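Local coordinates for receptor-type adenylate cyclase gresag 4.1 (Trypanosoma brucei, PDB 1FX2), which makes cyclic AMP and diphosphate from ATP through its cytoplasmic class III catalytic domain, the part described here, with magnesium as cofactor, at residues N1-P6 against Y52-E56. Numbering follows the deposited sequence.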
ATOM      1  N   ASN A   1      14.826 -24.673  19.678  1.00 54.09           N
ATOM      2  CA  ASN A   1      13.473 -25.037  19.141  1.00 58.93           C
ATOM      3  C   ASN A   1      13.339 -24.771  17.635  1.00 52.64           C
ATOM      4  O   ASN A   1      12.610 -23.832  17.194  1.00 45.88           O
ATOM      5  CB  ASN A   1      12.343 -24.326  19.925  1.00 60.99           C
ATOM      6  CG  ASN A   1      11.035 -25.162  19.997  1.00 66.12           C
ATOM      7  OD1 ASN A   1      10.138 -24.878  20.812  1.00 67.33           O
ATOM      8  ND2 ASN A   1      10.934 -26.190  19.152  1.00 66.39           N
ATOM      9  N   ASN A   2      14.017 -25.618  16.848  1.00 39.31           N
ATOM     10  CA  ASN A   2      13.931 -25.514  15.383  1.00 29.83           C
ATOM     11  C   ASN A   2      12.529 -25.909  14.941  1.00 22.83           C
ATOM     12  O   ASN A   2      12.156 -25.676  13.784  1.00 20.70           O
ATOM     13  CB  ASN A   2      14.932 -26.407  14.657  1.00 33.44           C
ATOM     14  CG  ASN A   2      16.299 -25.778  14.511  1.00 31.57           C
ATOM     15  OD1 ASN A   2      16.491 -24.563  14.683  1.00 29.22           O
ATOM     16  ND2 ASN A   2      17.288 -26.612  14.200  1.00 30.92           N
ATOM     17  N   ASN A   3      11.722 -26.442  15.843  1.00 21.86           N
ATOM     18  CA  ASN A   3      10.364 -26.805  15.528  1.00 18.68           C
ATOM     19  C   ASN A   3       9.529 -25.611  14.992  1.00 21.51           C
ATOM     20  O   ASN A   3       8.704 -25.785  14.128  1.00 21.08           O
ATOM     21  CB  ASN A   3       9.720 -27.441  16.778  1.00 33.11           C
ATOM     22  CG  ASN A   3       8.233 -27.199  16.880  1.00 48.46           C
ATOM     23  OD1 ASN A   3       7.458 -27.620  16.000  1.00 56.60           O
ATOM     24  ND2 ASN A   3       7.809 -26.512  17.969  1.00 43.76           N
ATOM     25  N   ARG A   4       9.832 -24.414  15.466  1.00 20.50           N
ATOM     26  CA  ARG A   4       9.081 -23.223  15.040  1.00 16.78           C
ATOM     27  C   ARG A   4       9.631 -22.591  13.790  1.00 13.07           C
ATOM     28  O   ARG A   4       8.974 -21.699  13.191  1.00 13.51           O
ATOM     29  CB  ARG A   4       9.043 -22.208  16.170  1.00 20.28           C
ATOM     30  CG  ARG A   4       8.137 -22.700  17.299  1.00 26.96           C
ATOM     31  CD  ARG A   4       8.478 -22.029  18.610  1.00 31.84           C
ATOM     32  NE  ARG A   4       7.774 -22.699  19.710  1.00 43.68           N
ATOM     33  CZ  ARG A   4       7.720 -22.241  20.958  1.00 47.39           C
ATOM     34  NH1 ARG A   4       8.324 -21.110  21.271  1.00 43.78           N
ATOM     35  NH2 ARG A   4       7.078 -22.927  21.902  1.00 43.32           N
ATOM     36  N   ALA A   5      10.781 -23.041  13.307  1.00 14.20           N
ATOM     37  CA  ALA A   5      11.358 -22.509  12.077  1.00 12.76           C
ATOM     38  C   ALA A   5      10.574 -22.883  10.840  1.00 12.24           C
ATOM     39  O   ALA A   5      10.215 -24.055  10.667  1.00 15.53           O
ATOM     40  CB  ALA A   5      12.797 -23.009  11.875  1.00 14.63           C
ATOM     41  N   PRO A   6      10.199 -21.893  10.020  1.00 10.94           N
ATOM     42  CA  PRO A   6       9.486 -22.192   8.746  1.00 11.57           C
ATOM     43  C   PRO A   6      10.486 -23.061   7.931  1.00 12.65           C
ATOM     44  O   PRO A   6      11.700 -22.713   7.775  1.00 14.14           O
ATOM     45  CB  PRO A   6       9.362 -20.817   8.088  1.00 11.91           C
ATOM     46  CG  PRO A   6       9.161 -19.924   9.330  1.00 12.38           C
ATOM     47  CD  PRO A   6      10.212 -20.423  10.321  1.00 11.45           C
ATOM     48  N   TYR A  52       4.656 -15.963  20.772  1.00 12.17           N
ATOM     49  CA  TYR A  52       4.020 -16.044  19.453  1.00 12.66           C
ATOM     50  C   TYR A  52       4.536 -17.185  18.583  1.00 14.39           C
ATOM     51  O   TYR A  52       4.217 -17.232  17.364  1.00 13.80           O
ATOM     52  CB  TYR A  52       4.054 -14.660  18.726  1.00 13.03           C
ATOM     53  CG  TYR A  52       3.224 -13.700  19.472  1.00 13.94           C
ATOM     54  CD1 TYR A  52       3.781 -12.735  20.347  1.00 12.43           C
ATOM     55  CD2 TYR A  52       1.863 -13.790  19.372  1.00 14.83           C
ATOM     56  CE1 TYR A  52       2.960 -11.907  21.063  1.00 14.57           C
ATOM     57  CE2 TYR A  52       1.038 -12.988  20.091  1.00 16.43           C
ATOM     58  CZ  TYR A  52       1.607 -12.027  20.942  1.00 19.34           C
ATOM     59  OH  TYR A  52       0.830 -11.154  21.668  1.00 27.62           O
ATOM     60  N   LYS A  53       5.339 -18.104  19.170  1.00 14.97           N
ATOM     61  CA  LYS A  53       5.803 -19.325  18.454  1.00 13.29           C
ATOM     62  C   LYS A  53       6.542 -19.038  17.182  1.00 14.78           C
ATOM     63  O   LYS A  53       6.399 -19.732  16.170  1.00 18.09           O
ATOM     64  CB  LYS A  53       4.610 -20.285  18.170  1.00 16.35           C
ATOM     65  CG  LYS A  53       3.917 -20.638  19.513  1.00 23.66           C
ATOM     66  CD  LYS A  53       2.730 -21.579  19.306  1.00 35.84           C
ATOM     67  CE  LYS A  53       2.214 -22.110  20.648  1.00 41.20           C
ATOM     68  NZ  LYS A  53       0.975 -21.408  21.060  1.00 46.15           N
ATOM     69  N   CYS A  54       7.264 -17.904  17.201  1.00 12.34           N
ATOM     70  CA  CYS A  54       8.124 -17.529  16.072  1.00  9.81           C
ATOM     71  C   CYS A  54       9.528 -18.109  16.248  1.00 11.38           C
ATOM     72  O   CYS A  54       9.793 -18.826  17.283  1.00 13.01           O
ATOM     73  CB  CYS A  54       8.157 -15.968  15.964  1.00 11.60           C
ATOM     74  SG  CYS A  54       6.609 -15.217  15.481  1.00 12.83           S
ATOM     75  N   TYR A  55      10.458 -17.770  15.367  1.00 11.00           N
ATOM     76  CA  TYR A  55      11.776 -18.362  15.404  1.00 11.09           C
ATOM     77  C   TYR A  55      12.818 -17.280  15.243  1.00 14.85           C
ATOM     78  O   TYR A  55      12.809 -16.512  14.281  1.00 11.60           O
ATOM     79  CB  TYR A  55      11.882 -19.338  14.192  1.00 12.12           C
ATOM     80  CG  TYR A  55      13.214 -20.032  14.043  1.00 11.57           C
ATOM     81  CD1 TYR A  55      13.585 -21.022  14.935  1.00 13.98           C
ATOM     82  CD2 TYR A  55      14.070 -19.699  13.007  1.00 11.53           C
ATOM     83  CE1 TYR A  55      14.795 -21.702  14.775  1.00 13.92           C
ATOM     84  CE2 TYR A  55      15.315 -20.358  12.841  1.00 16.17           C
ATOM     85  CZ  TYR A  55      15.640 -21.360  13.745  1.00 14.22           C
ATOM     86  OH  TYR A  55      16.851 -22.006  13.573  1.00 19.98           O
ATOM     87  N   GLU A  56      13.750 -17.229  16.188  1.00 10.78           N
ATOM     88  CA  GLU A  56      14.825 -16.268  16.065  1.00 11.12           C
ATOM     89  C   GLU A  56      15.808 -16.792  15.049  1.00 11.50           C
ATOM     90  O   GLU A  56      16.496 -17.826  15.334  1.00 14.90           O
ATOM     91  CB  GLU A  56      15.509 -16.069  17.444  1.00 11.62           C
ATOM     92  CG  GLU A  56      16.639 -15.000  17.435  1.00 12.24           C
ATOM     93  CD  GLU A  56      17.215 -14.791  18.833  1.00 12.81           C
ATOM     94  OE1 GLU A  56      16.492 -14.979  19.811  1.00 15.33           O
ATOM     95  OE2 GLU A  56      18.430 -14.495  18.832  1.00 19.91           O
TER
HETATM   96  O   HOH W   1       6.888 -19.849  13.322  1.00 14.14           O
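Two groups grip the phenol oxygen of Y55: OH donates a 2.8 Å hydrogen bond to OD1 of N2 and accepts one from the backbone N-H of Y154. The donor reaches N2 OD1 at a C=O...O angle of 149°, well out of the carbonyl plane, while amide and ring planes stand 58° apart. N2 ND2 donates a hydrogen bond to the carbonyl O of K152, so both ends of the amide are held and its rotation is fixed. CG of Y55 lies anti to the backbone N (chi1 179°), which carries the ring out toward the N-terminal segment and under A5. There the methyl CB of A5 sits 3.5 Å from the ring centroid, almost exactly on the ring normal, a CH-pi contact over the face; N1 O approaches the ring edge at CD1. Beside this, the extended chain of R4 runs along the backbone of 53-54, its CB 3.6 Å from C54 O and its guanidinium face over K53 CB. One water lies between the two backbones, within hydrogen-bonding distance of R4 O (2.8 Å) and K53 O (2.9 Å). K53, with positive phi, is the C' residue of the Schellman motif that ends helix 34-51. The 3-10 turn 2-4 thus packs where that helix passes into strand 55-60, at one edge of this chain's mixed sheet, with strand 154-157 touching N2 and A5, strand 63-68 meeting P6 and C54, and helix 71-87 covering Y52 and C54.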